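Local coordinates for protein tryptophan halogenase (Shewanella frigidimarina, PDB 2PYX) that probably acts as a flavin-dependent halogenase of the tryptophan halogenase family, using bound FAD in monooxygenase-type chemistry, at residues Leu212-Lys215 against Glu219-Gly222; Leu440-Tyr445 against Gln450-Tyr455. All blocks are in the same frame, centred on the assembly; numbering follows the deposited sequence.

Interaction 1: residues Leu212-Lys215 against Glu219-Gly222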
loop_
_atom_site.group_PDB
_atom_site.type_symbol
_atom_site.label_atom_id
_atom_site.label_comp_id
_atom_site.label_asym_id
_atom_site.label_seq_id
_atom_site.Cartn_x
_atom_site.Cartn_y
_atom_site.Cartn_z
ATOM N N LEU A 212 26.806 -16.298 2.129
ATOM C CA LEU A 212 25.820 -17.272 2.523
ATOM C C LEU A 212 26.286 -18.626 2.055
ATOM O O LEU A 212 26.789 -18.752 0.954
ATOM C CB LEU A 212 24.461 -16.975 1.908
ATOM C CG LEU A 212 23.949 -15.570 2.161
ATOM C CD1 LEU A 212 22.611 -15.428 1.462
ATOM C CD2 LEU A 212 23.796 -15.301 3.653
ATOM N N ILE A 213 26.146 -19.629 2.920
ATOM C CA ILE A 213 26.440 -20.979 2.517
ATOM C C ILE A 213 25.099 -21.630 2.280
ATOM O O ILE A 213 24.268 -21.728 3.194
ATOM C CB ILE A 213 27.295 -21.738 3.550
ATOM C CG1 ILE A 213 28.450 -20.864 4.025
ATOM C CG2 ILE A 213 27.810 -22.968 2.883
ATOM C CD1 ILE A 213 29.508 -21.584 4.807
ATOM N N THR A 214 24.849 -21.965 1.018
ATOM C CA THR A 214 23.601 -22.572 0.607
ATOM C C THR A 214 23.653 -24.070 0.825
ATOM O O THR A 214 24.732 -24.640 1.034
ATOM C CB THR A 214 23.197 -22.273 -0.869
ATOM O OG1 THR A 214 24.103 -22.897 -1.795
ATOM C CG2 THR A 214 23.151 -20.747 -1.108
ATOM N N LYS A 215 22.477 -24.688 0.812
ATOM C CA LYS A 215 22.389 -26.128 1.048
ATOM C C LYS A 215 22.982 -26.945 -0.117
ATOM O O LYS A 215 23.651 -27.966 0.121
ATOM C CB LYS A 215 20.941 -26.520 1.306
ATOM C CG LYS A 215 20.778 -27.962 1.730
ATOM C CD LYS A 215 19.442 -28.200 2.385
ATOM C CE LYS A 215 19.389 -29.611 2.949
ATOM N NZ LYS A 215 18.085 -29.910 3.624
ATOM N N GLU A 219 28.855 -21.590 -1.782
ATOM C CA GLU A 219 28.954 -20.296 -1.081
ATOM C C GLU A 219 28.628 -19.167 -2.062
ATOM O O GLU A 219 29.132 -19.146 -3.188
ATOM C CB GLU A 219 30.345 -20.081 -0.503
ATOM C CG GLU A 219 30.833 -21.202 0.367
ATOM C CD GLU A 219 32.121 -20.862 1.076
ATOM O OE1 GLU A 219 32.784 -19.871 0.693
ATOM O OE2 GLU A 219 32.471 -21.600 2.020
ATOM N N ILE A 220 27.759 -18.250 -1.619
ATOM C CA ILE A 220 27.341 -17.113 -2.415
ATOM C C ILE A 220 27.823 -15.891 -1.649
ATOM O O ILE A 220 27.306 -15.608 -0.549
ATOM C CB ILE A 220 25.812 -17.076 -2.578
ATOM C CG1 ILE A 220 25.283 -18.353 -3.244
ATOM C CG2 ILE A 220 25.366 -15.845 -3.410
ATOM C CD1 ILE A 220 25.713 -18.519 -4.693
ATOM N N SER A 221 28.794 -15.180 -2.213
ATOM C CA SER A 221 29.376 -14.009 -1.572
ATOM C C SER A 221 28.712 -12.753 -2.102
ATOM O O SER A 221 28.280 -12.708 -3.245
ATOM C CB SER A 221 30.886 -13.937 -1.828
ATOM O OG SER A 221 31.582 -15.038 -1.217
ATOM N N GLY A 222 28.612 -11.747 -1.236
ATOM C CA GLY A 222 28.089 -10.463 -1.658
ATOM C C GLY A 222 28.495 -9.359 -0.715
ATOM O O GLY A 222 29.115 -9.604 0.341
#
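I213 and E219 stand side by side on one face of a small antiparallel hairpin, their chains running out in the same direction from a non-hydrogen-bonded pair whose CA atoms are 4.4 Å apart. CG1 of I213 is turned anti to its own carbonyl carbon (chi1 -46°), which carries CD1 up alongside the extended glutamate, 4.1 Å from E219 OE2. That contact is apolar carbon against carboxylate oxygen; the charge itself is met elsewhere, E219 OE1 making a salt bridge to K211 on the same strand as I213. The next pair, L212 with I220, turns its side chains to the other face, and its main chains bond twice. I220 N reaches L212 O at 2.8 Å, and L212 N reaches I220 O at 2.8 Å, both nearly straight at hydrogen; in the second the donor sits tilted 27° from the carbonyl plane. E219 CA adds a CA-H...O contact to L212 O at 3.3 Å, giving that oxygen a second, softer partner. On the face of L212 and I220, T214 CG2 slants across I220 and touches its CG1 at 3.9 Å. The threonine's rotation (chi1 67°) aims CG2 at the isoleucine and leaves OG1 to the turn, where it bonds to N217 N and G218 O. L212 and I220 both lie against I11 of strand 9-13, while strand 198-203 flanks strand 209-214 on its other edge; V198, a predicted FAD-binding residue, lies close to L212. The chemistry thus divides by face: aliphatic L212, T214 CG2 and I220 on the side that packs toward strand 9-13, a charged carboxylate beside I213 on the other, with paired backbone bonds fixing the register between them.

Interaction 2: residues Leu440-Tyr445 against Gln450-Tyr455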
loop_
_atom_site.group_PDB
_atom_site.type_symbol
_atom_site.label_atom_id
_atom_site.label_comp_id
_atom_site.label_asym_id
_atom_site.label_seq_id
_atom_site.Cartn_x
_atom_site.Cartn_y
_atom_site.Cartn_z
ATOM N N LEU A 440 -4.633 15.794 16.350
ATOM C CA LEU A 440 -6.073 15.815 16.618
ATOM C C LEU A 440 -6.496 17.089 17.333
ATOM O O LEU A 440 -7.553 17.632 17.067
ATOM C CB LEU A 440 -6.470 14.579 17.434
ATOM C CG LEU A 440 -6.481 13.277 16.632
ATOM C CD1 LEU A 440 -6.610 12.094 17.585
ATOM C CD2 LEU A 440 -7.524 13.277 15.526
ATOM N N GLU A 441 -5.639 17.567 18.226
ATOM C CA GLU A 441 -5.891 18.822 18.913
ATOM C C GLU A 441 -5.764 19.993 17.941
ATOM O O GLU A 441 -6.649 20.854 17.886
ATOM C CB GLU A 441 -4.960 18.960 20.112
ATOM C CG GLU A 441 -5.034 20.278 20.831
ATOM C CD GLU A 441 -3.963 20.408 21.902
ATOM O OE1 GLU A 441 -2.739 20.692 21.610
ATOM O OE2 GLU A 441 -4.386 20.266 23.072
ATOM N N LEU A 442 -4.681 20.028 17.156
ATOM C CA LEU A 442 -4.497 21.108 16.206
ATOM C C LEU A 442 -5.624 21.173 15.192
ATOM O O LEU A 442 -6.109 22.268 14.865
ATOM C CB LEU A 442 -3.154 20.943 15.501
ATOM C CG LEU A 442 -2.765 22.010 14.495
ATOM C CD1 LEU A 442 -2.702 23.355 15.177
ATOM C CD2 LEU A 442 -1.445 21.669 13.822
ATOM N N TRP A 443 -6.083 20.008 14.717
ATOM C CA TRP A 443 -7.057 19.970 13.639
ATOM C C TRP A 443 -8.453 20.369 14.099
ATOM O O TRP A 443 -9.300 20.626 13.252
ATOM C CB TRP A 443 -7.046 18.609 12.966
ATOM C CG TRP A 443 -5.776 18.316 12.267
ATOM C CD1 TRP A 443 -4.879 19.233 11.764
ATOM C CD2 TRP A 443 -5.250 17.023 11.930
ATOM N NE1 TRP A 443 -3.841 18.575 11.134
ATOM C CE2 TRP A 443 -4.037 17.228 11.222
ATOM C CE3 TRP A 443 -5.665 15.711 12.179
ATOM C CZ2 TRP A 443 -3.248 16.163 10.775
ATOM C CZ3 TRP A 443 -4.866 14.663 11.735
ATOM C CH2 TRP A 443 -3.680 14.904 11.055
ATOM N N ARG A 444 -8.689 20.437 15.408
ATOM C CA ARG A 444 -9.921 21.068 15.882
ATOM C C ARG A 444 -9.999 22.519 15.444
ATOM O O ARG A 444 -11.092 23.072 15.348
ATOM C CB ARG A 444 -9.998 21.004 17.393
ATOM C CG ARG A 444 -10.216 19.649 17.965
ATOM C CD ARG A 444 -10.149 19.706 19.482
ATOM N NE ARG A 444 -11.248 20.507 20.011
ATOM C CZ ARG A 444 -11.335 20.978 21.258
ATOM N NH1 ARG A 444 -10.378 20.753 22.147
ATOM N NH2 ARG A 444 -12.407 21.682 21.615
ATOM N N TYR A 445 -8.844 23.129 15.201
ATOM C CA TYR A 445 -8.742 24.572 15.018
ATOM C C TYR A 445 -8.278 24.999 13.649
ATOM O O TYR A 445 -8.485 26.154 13.254
ATOM C CB TYR A 445 -7.875 25.217 16.113
ATOM C CG TYR A 445 -8.444 24.982 17.464
ATOM C CD1 TYR A 445 -9.548 25.695 17.882
ATOM C CD2 TYR A 445 -7.918 24.011 18.309
ATOM C CE1 TYR A 445 -10.107 25.448 19.116
ATOM C CE2 TYR A 445 -8.463 23.773 19.541
ATOM C CZ TYR A 445 -9.554 24.499 19.938
ATOM O OH TYR A 445 -10.137 24.274 21.197
ATOM N N GLN A 450 0.015 20.883 4.260
ATOM C CA GLN A 450 1.412 20.493 3.998
ATOM C C GLN A 450 2.354 20.923 5.103
ATOM O O GLN A 450 3.430 20.311 5.298
ATOM C CB GLN A 450 1.913 21.065 2.669
ATOM N N GLN A 451 1.968 21.934 5.864
ATOM C CA GLN A 451 2.798 22.449 6.973
ATOM C C GLN A 451 2.947 21.428 8.089
ATOM O O GLN A 451 3.838 21.553 8.956
ATOM C CB GLN A 451 2.212 23.723 7.608
ATOM C CG GLN A 451 2.029 24.924 6.710
ATOM C CD GLN A 451 3.305 25.684 6.451
ATOM O OE1 GLN A 451 4.284 25.568 7.196
ATOM N NE2 GLN A 451 3.306 26.483 5.390
ATOM N N ASP A 452 2.071 20.418 8.097
ATOM C CA ASP A 452 2.096 19.406 9.118
ATOM C C ASP A 452 3.166 18.352 8.887
ATOM O O ASP A 452 3.408 17.547 9.797
ATOM C CB ASP A 452 0.761 18.664 9.212
ATOM C CG ASP A 452 -0.379 19.550 9.650
ATOM O OD1 ASP A 452 -0.182 20.551 10.394
ATOM O OD2 ASP A 452 -1.508 19.184 9.226
ATOM N N ILE A 453 3.790 18.366 7.702
ATOM C CA ILE A 453 4.806 17.357 7.308
ATOM C C ILE A 453 6.146 18.101 7.121
ATOM O O ILE A 453 6.217 19.025 6.343
ATOM C CB ILE A 453 4.374 16.654 5.991
ATOM C CG1 ILE A 453 3.047 15.885 6.204
ATOM C CG2 ILE A 453 5.472 15.722 5.501
ATOM C CD1 ILE A 453 2.293 15.437 4.928
ATOM N N SER A 454 7.188 17.665 7.835
ATOM C CA SER A 454 8.464 18.392 7.860
ATOM C C SER A 454 9.466 17.926 6.836
ATOM O O SER A 454 10.446 18.640 6.548
ATOM C CB SER A 454 9.102 18.278 9.222
ATOM O OG SER A 454 9.550 16.965 9.481
ATOM N N TYR A 455 9.254 16.731 6.307
ATOM C CA TYR A 455 10.270 16.031 5.516
ATOM C C TYR A 455 9.773 15.796 4.101
ATOM O O TYR A 455 8.573 15.844 3.787
ATOM C CB TYR A 455 10.670 14.698 6.205
ATOM C CG TYR A 455 9.481 13.790 6.459
ATOM C CD1 TYR A 455 8.775 13.878 7.641
ATOM C CD2 TYR A 455 9.073 12.840 5.524
ATOM C CE1 TYR A 455 7.669 13.082 7.882
ATOM C CE2 TYR A 455 7.957 12.029 5.766
ATOM C CZ TYR A 455 7.278 12.144 6.940
ATOM O OH TYR A 455 6.173 11.384 7.192
#
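The one hydrogen bond between 440-445 and 450-455 runs from W443 to D452. Indole NE1 donates to OD2 at 3.1 Å, with an angle of 155° at hydrogen. The oxygen lies close to the indole plane, at the ring's edge, whereas the N-H comes to the carboxylate from above its plane; the two flat groups are turned 50° against each other. OD2 also accepts from S449 N, so two N-H groups hold this oxygen. With CG anti to its carbonyl carbon (chi1 -65°), D452 extends its carboxylate from the short 3-10 segment 450-452 toward the helix.

The van der Waals share is small. L442, its CG anti to the backbone N, brings the methyl carbon CD2 to rest 3.8 Å from the charged oxygen D452 OD1. W443 also packs on P448 in the intervening loop, and its carbonyl oxygen accepts from T476 OG1, tying the same residue to a later part of the chain.

A phenylalanine in place of W443 would probably leave D452 OD2 without its indole donor, relying on S449 N and freer to turn.

The chemistry is that of an indole N-H paired with an acid: the buried tryptophan has its polar atom satisfied, and the two donors on OD2 would be expected to stabilise a negatively charged D452.

Following the chain from the N terminus, strand 198-203 leads into strand 209-214, and interaction 1 then closes the tight turn to strand 219-221, completing a three-stranded antiparallel sheet beside strand 9-13 of the larger, Rossmann-like sheet that probably carries the FAD site. The chain then returns to that larger sheet through strand 224-227. Only much later, after the long helix 383-413, does interaction 2 close a short loop between the end of helix 434-443 and residues 450-455. The two loops follow in series, neither nested nor crossed. Their centres are about 48 Å apart and their nearest atoms about 30 Å, so each ties together only its own local part of the fold.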